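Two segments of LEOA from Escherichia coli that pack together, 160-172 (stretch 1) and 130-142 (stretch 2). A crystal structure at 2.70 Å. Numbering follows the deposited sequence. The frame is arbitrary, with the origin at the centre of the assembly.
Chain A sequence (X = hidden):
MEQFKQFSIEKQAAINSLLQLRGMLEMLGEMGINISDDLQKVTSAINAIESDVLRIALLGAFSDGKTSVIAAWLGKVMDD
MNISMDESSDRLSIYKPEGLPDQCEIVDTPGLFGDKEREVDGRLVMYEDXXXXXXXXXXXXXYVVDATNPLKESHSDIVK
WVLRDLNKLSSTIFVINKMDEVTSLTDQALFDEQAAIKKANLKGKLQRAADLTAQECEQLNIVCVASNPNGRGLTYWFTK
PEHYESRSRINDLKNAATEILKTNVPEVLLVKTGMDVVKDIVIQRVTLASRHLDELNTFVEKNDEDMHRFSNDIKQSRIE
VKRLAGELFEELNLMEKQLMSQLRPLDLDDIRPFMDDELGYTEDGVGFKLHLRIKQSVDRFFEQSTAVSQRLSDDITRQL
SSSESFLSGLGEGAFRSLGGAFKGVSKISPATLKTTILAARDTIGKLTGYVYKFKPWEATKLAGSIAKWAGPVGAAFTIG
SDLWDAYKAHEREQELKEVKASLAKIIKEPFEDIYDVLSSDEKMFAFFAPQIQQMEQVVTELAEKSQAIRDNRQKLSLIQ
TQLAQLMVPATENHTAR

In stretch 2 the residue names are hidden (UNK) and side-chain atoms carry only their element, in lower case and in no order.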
# COMPACT_ATOMS: atom_id res chain seq x y z
N LYS A 160 -29.02 -34.34 -12.75
CA LYS A 160 -27.69 -34.44 -12.14
C LYS A 160 -26.61 -34.06 -13.13
O LYS A 160 -25.62 -33.43 -12.80
CB LYS A 160 -27.46 -35.86 -11.65
CG LYS A 160 -26.21 -36.02 -10.81
CD LYS A 160 -26.08 -37.41 -10.23
CE LYS A 160 -25.03 -37.44 -9.13
NZ LYS A 160 -25.41 -38.39 -8.04
N TRP A 161 -26.80 -34.49 -14.37
CA TRP A 161 -25.85 -34.21 -15.44
C TRP A 161 -25.71 -32.72 -15.64
O TRP A 161 -24.63 -32.22 -15.77
CB TRP A 161 -26.39 -34.85 -16.71
CG TRP A 161 -25.55 -34.69 -17.90
CD1 TRP A 161 -24.25 -35.01 -18.02
CD2 TRP A 161 -25.98 -34.20 -19.17
NE1 TRP A 161 -23.83 -34.74 -19.29
CE2 TRP A 161 -24.88 -34.23 -20.01
CE3 TRP A 161 -27.20 -33.71 -19.67
CZ2 TRP A 161 -24.94 -33.81 -21.35
CZ3 TRP A 161 -27.26 -33.29 -20.99
CH2 TRP A 161 -26.13 -33.34 -21.81
N VAL A 162 -26.82 -32.01 -15.63
CA VAL A 162 -26.83 -30.58 -15.86
C VAL A 162 -26.32 -29.82 -14.67
O VAL A 162 -25.49 -28.92 -14.80
CB VAL A 162 -28.25 -30.09 -16.16
CG1 VAL A 162 -28.29 -28.58 -16.28
CG2 VAL A 162 -28.72 -30.71 -17.46
N LEU A 163 -26.81 -30.18 -13.49
CA LEU A 163 -26.56 -29.37 -12.29
C LEU A 163 -25.28 -29.79 -11.61
O LEU A 163 -24.54 -28.96 -11.12
CB LEU A 163 -27.71 -29.48 -11.31
CG LEU A 163 -29.11 -29.16 -11.81
CD1 LEU A 163 -30.09 -29.33 -10.67
CD2 LEU A 163 -29.23 -27.76 -12.36
N ARG A 164 -25.00 -31.08 -11.57
CA ARG A 164 -23.81 -31.52 -10.91
C ARG A 164 -22.66 -31.65 -11.89
O ARG A 164 -21.69 -30.89 -11.81
CB ARG A 164 -24.05 -32.83 -10.17
CG ARG A 164 -22.86 -33.25 -9.32
CD ARG A 164 -23.09 -32.85 -7.88
NE ARG A 164 -22.97 -31.41 -7.73
CZ ARG A 164 -23.52 -30.70 -6.75
NH1 ARG A 164 -24.27 -31.27 -5.81
NH2 ARG A 164 -23.31 -29.39 -6.72
N ASP A 165 -22.77 -32.61 -12.83
CA ASP A 165 -21.67 -32.92 -13.75
C ASP A 165 -21.24 -31.65 -14.50
O ASP A 165 -20.08 -31.26 -14.40
CB ASP A 165 -22.12 -34.01 -14.73
CG ASP A 165 -20.97 -34.72 -15.44
OD1 ASP A 165 -19.78 -34.28 -15.37
OD2 ASP A 165 -21.27 -35.75 -16.08
N LEU A 166 -22.17 -30.99 -15.19
CA LEU A 166 -21.85 -29.84 -16.02
C LEU A 166 -21.88 -28.55 -15.26
O LEU A 166 -21.39 -27.55 -15.75
CB LEU A 166 -22.82 -29.71 -17.18
CG LEU A 166 -22.89 -30.85 -18.19
CD1 LEU A 166 -23.84 -30.45 -19.30
CD2 LEU A 166 -21.52 -31.22 -18.74
N ASN A 167 -22.49 -28.54 -14.09
CA ASN A 167 -22.29 -27.44 -13.16
C ASN A 167 -22.96 -26.15 -13.64
O ASN A 167 -22.46 -25.07 -13.41
CB ASN A 167 -20.76 -27.26 -12.97
CG ASN A 167 -20.40 -26.28 -11.88
OD1 ASN A 167 -19.44 -25.51 -12.03
ND2 ASN A 167 -21.17 -26.27 -10.80
N LYS A 168 -24.12 -26.28 -14.29
CA LYS A 168 -24.79 -25.14 -14.94
C LYS A 168 -26.05 -24.72 -14.23
O LYS A 168 -27.00 -24.25 -14.86
CB LYS A 168 -25.14 -25.48 -16.37
CG LYS A 168 -23.96 -25.91 -17.22
CD LYS A 168 -23.14 -24.71 -17.65
CE LYS A 168 -23.88 -23.96 -18.73
NZ LYS A 168 -23.27 -22.64 -18.99
N LEU A 169 -26.07 -24.84 -12.91
CA LEU A 169 -27.23 -24.44 -12.13
C LEU A 169 -27.43 -22.91 -12.22
O LEU A 169 -28.55 -22.45 -12.38
CB LEU A 169 -27.05 -24.92 -10.68
CG LEU A 169 -28.06 -24.64 -9.57
CD1 LEU A 169 -27.73 -25.49 -8.36
CD2 LEU A 169 -28.04 -23.20 -9.14
N SER A 170 -26.36 -22.13 -12.12
CA SER A 170 -26.49 -20.67 -12.18
C SER A 170 -27.09 -20.20 -13.50
O SER A 170 -27.55 -19.07 -13.56
CB SER A 170 -25.13 -19.96 -11.96
OG SER A 170 -24.34 -19.91 -13.14
N SER A 171 -27.07 -21.04 -14.53
CA SER A 171 -27.55 -20.66 -15.86
C SER A 171 -28.73 -21.49 -16.38
O SER A 171 -29.05 -21.44 -17.56
CB SER A 171 -26.38 -20.67 -16.86
OG SER A 171 -25.91 -21.94 -17.18
N THR A 172 -29.38 -22.22 -15.48
CA THR A 172 -30.54 -23.03 -15.83
C THR A 172 -31.82 -22.53 -15.18
O THR A 172 -31.86 -22.33 -13.97
CB THR A 172 -30.31 -24.44 -15.35
OG1 THR A 172 -29.23 -25.00 -16.09
CG2 THR A 172 -31.55 -25.28 -15.56
N UNK A 130 -18.64 -34.00 -27.01
CA UNK A 130 -19.25 -33.00 -27.88
C UNK A 130 -20.53 -32.39 -27.32
O UNK A 130 -20.63 -31.19 -27.18
c UNK A 130 -20.93 -33.53 -31.26
c UNK A 130 -20.20 -32.66 -30.25
c UNK A 130 -19.51 -33.57 -29.25
c UNK A 130 -19.17 -31.78 -30.94
N UNK A 131 -21.51 -33.21 -26.99
CA UNK A 131 -22.79 -32.67 -26.55
C UNK A 131 -22.64 -32.00 -25.18
O UNK A 131 -23.36 -31.03 -24.83
c UNK A 131 -23.84 -34.66 -27.69
c UNK A 131 -23.89 -33.75 -26.49
o UNK A 131 -23.69 -34.55 -25.35
N UNK A 132 -21.69 -32.49 -24.41
CA UNK A 132 -21.30 -31.84 -23.16
C UNK A 132 -20.72 -30.44 -23.40
O UNK A 132 -21.09 -29.47 -22.71
c UNK A 132 -19.29 -34.75 -19.06
c UNK A 132 -19.73 -35.00 -21.49
c UNK A 132 -20.86 -34.07 -21.91
n UNK A 132 -20.23 -35.63 -18.75
c UNK A 132 -20.30 -32.73 -22.42
n UNK A 132 -18.62 -34.14 -18.10
n UNK A 132 -19.02 -34.45 -20.33
N UNK A 133 -19.81 -30.31 -24.37
CA UNK A 133 -19.26 -28.99 -24.71
C UNK A 133 -20.35 -28.01 -25.20
O UNK A 133 -20.34 -26.84 -24.85
c UNK A 133 -17.30 -27.91 -26.00
n UNK A 133 -16.00 -29.58 -27.22
c UNK A 133 -15.85 -30.27 -28.35
n UNK A 133 -15.61 -31.57 -28.29
c UNK A 133 -18.18 -29.13 -25.75
n UNK A 133 -15.92 -29.68 -29.54
c UNK A 133 -16.30 -28.15 -27.13
N UNK A 134 -21.29 -28.47 -26.00
CA UNK A 134 -22.26 -27.55 -26.57
C UNK A 134 -23.21 -27.05 -25.50
O UNK A 134 -23.60 -25.90 -25.51
o UNK A 134 -20.89 -26.65 -32.77
c UNK A 134 -22.45 -27.78 -29.10
c UNK A 134 -22.52 -26.39 -31.08
c UNK A 134 -23.02 -28.17 -27.75
c UNK A 134 -23.04 -26.77 -29.86
c UNK A 134 -20.80 -28.02 -30.82
c UNK A 134 -21.40 -27.02 -31.55
c UNK A 134 -21.32 -28.39 -29.61
N UNK A 135 -23.57 -27.91 -24.55
CA UNK A 135 -24.43 -27.47 -23.46
C UNK A 135 -23.67 -26.70 -22.37
O UNK A 135 -24.20 -25.73 -21.83
c UNK A 135 -25.99 -28.22 -21.65
c UNK A 135 -25.26 -28.62 -22.92
c UNK A 135 -26.32 -28.97 -23.97
c UNK A 135 -26.89 -30.36 -23.85
N UNK A 136 -22.45 -27.11 -22.06
CA UNK A 136 -21.63 -26.28 -21.19
C UNK A 136 -21.58 -24.85 -21.71
O UNK A 136 -21.90 -23.91 -20.98
o UNK A 136 -20.13 -27.84 -20.12
c UNK A 136 -20.20 -26.82 -21.09
N UNK A 137 -21.21 -24.71 -22.99
CA UNK A 137 -21.00 -23.39 -23.64
C UNK A 137 -22.29 -22.73 -24.14
O UNK A 137 -22.26 -21.97 -25.09
o UNK A 137 -16.37 -24.56 -24.93
c UNK A 137 -17.50 -24.15 -25.34
c UNK A 137 -18.51 -23.65 -24.29
c UNK A 137 -19.95 -23.49 -24.79
o UNK A 137 -17.82 -24.11 -26.55
N UNK A 138 -23.42 -23.03 -23.52
CA UNK A 138 -24.64 -22.31 -23.76
C UNK A 138 -24.84 -21.26 -22.66
O UNK A 138 -24.39 -21.42 -21.53
c UNK A 138 -25.81 -23.26 -23.78
N UNK A 139 -25.56 -20.20 -23.00
CA UNK A 139 -25.68 -19.07 -22.12
C UNK A 139 -26.93 -19.20 -21.28
O UNK A 139 -27.06 -18.56 -20.23
n UNK A 139 -23.42 -17.88 -25.78
c UNK A 139 -24.62 -18.27 -25.23
n UNK A 139 -23.51 -17.03 -23.82
c UNK A 139 -25.73 -17.81 -22.93
c UNK A 139 -22.77 -17.13 -24.91
c UNK A 139 -24.68 -17.74 -23.98
N UNK A 140 -27.85 -20.03 -21.73
CA UNK A 140 -29.13 -20.22 -21.07
C UNK A 140 -29.57 -21.66 -21.24
O UNK A 140 -29.38 -22.24 -22.30
c UNK A 140 -30.17 -19.30 -21.70
c UNK A 140 -30.58 -18.04 -21.00
c UNK A 140 -31.65 -17.32 -21.79
c UNK A 140 -31.11 -18.41 -19.64
N UNK A 141 -30.18 -22.22 -20.21
CA UNK A 141 -30.68 -23.58 -20.27
C UNK A 141 -32.10 -23.60 -19.74
O UNK A 141 -32.34 -23.18 -18.64
c UNK A 141 -28.36 -24.47 -19.94
c UNK A 141 -30.32 -25.95 -19.47
c UNK A 141 -27.46 -25.52 -19.33
c UNK A 141 -29.79 -24.53 -19.43
N UNK A 142 -33.03 -24.06 -20.55
CA UNK A 142 -34.42 -24.15 -20.11
C UNK A 142 -34.73 -25.60 -19.93
O UNK A 142 -34.71 -26.35 -20.88
c UNK A 142 -35.68 -20.27 -22.91
c UNK A 142 -35.40 -23.61 -21.15
c UNK A 142 -35.76 -21.62 -22.64
c UNK A 142 -35.11 -19.41 -22.00
c UNK A 142 -34.72 -21.26 -20.51
c UNK A 142 -34.63 -19.91 -20.79
c UNK A 142 -35.27 -22.14 -21.43

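Position 130 has four side-chain carbons, forked at the second. It lies on the helix, out of reach of stretch 1. It is Leu-130.

Position 131 has one carbon bearing an oxygen and a carbon. The oxygen is 4.3 Å from Trp-161 CZ2. This is Thr-131.

Position 132 has three carbons, a nitrogen, then a carbon carrying two more nitrogens: a guanidinium. One end nitrogen is 2.9 Å from Asp-165 OD2, the other 3.0 Å from Asp-165 OD1. Asp-165 meets the group at its edge, while Leu-166 CD2 lies over one face. It is Arg-132. NH1 and NH2 donate to the carboxylate in a two-pronged salt bridge.

Position 133 has the same make-up, but its CA-to-CB bond points away and it touches nothing on stretch 1. It is Arg-133.

Position 134 has one carbon, then a six-carbon ring bearing an oxygen. It is out of reach. It is Tyr-134.

Position 135 has four carbons, forked at the first. The tip carbon of its longer arm is 3.7 Å from Trp-161 CH2, and the carbon of the other arm is 3.9 Å from Leu-166 CD1. It is Ile-135.

Position 136 has one carbon and one oxygen. The oxygen is 3.9 Å from Leu-166 CD2. It is Ser-136. Its OG makes a weak hydrogen bond back to Arg-132 O.

Position 137 has three carbons, the third carrying two oxygens. It makes no contact and is the first residue to leave the helix. It is Glu-137.

Position 138 has a single carbon. Lys-168 NZ donates to its backbone O at 3.0 Å. It is Ala-138.

Position 139 has one carbon and a five-membered ring of three carbons and two nitrogens. Its CA-to-CB bond points away and the ring does not reach stretch 1. Its backbone O lies 4.0 Å from Ser-171 CB. It is His-139.

Position 140 has four carbons, forked at the second. Its CA is 3.7 Å from Ser-171 O. Its CA-to-CB bond points away, but the side chain's end comes nearer, a carbon 4.2 Å from Ser-171 O. It is Leu-140.

Position 141 has four carbons, forked at the first. The tip of the longer arm is 3.8 Å from Lys-168 CB and 4.4 Å from Val-162 CG1. It is Ile-141.

Position 142 has one carbon and a six-carbon ring without oxygen. Its CA-to-CB bond points away and it makes no contact. It is Phe-142.

The salt bridge ties the two helices, beside the apolar packing of Ile-135 on Trp-161 and Leu-166. Lys-168 NZ takes up two carbonyls where stretch 2's helix ends, bonding Ser-136 O at 2.7 Å as well as Ala-138 O. Beyond it, Thr-172 and Ile-141 pair in parallel, and Ile-141 N donates to Ser-171 O at 3.0 Å.

Stretch 2 (130-142) LTRRYISEAHLIF
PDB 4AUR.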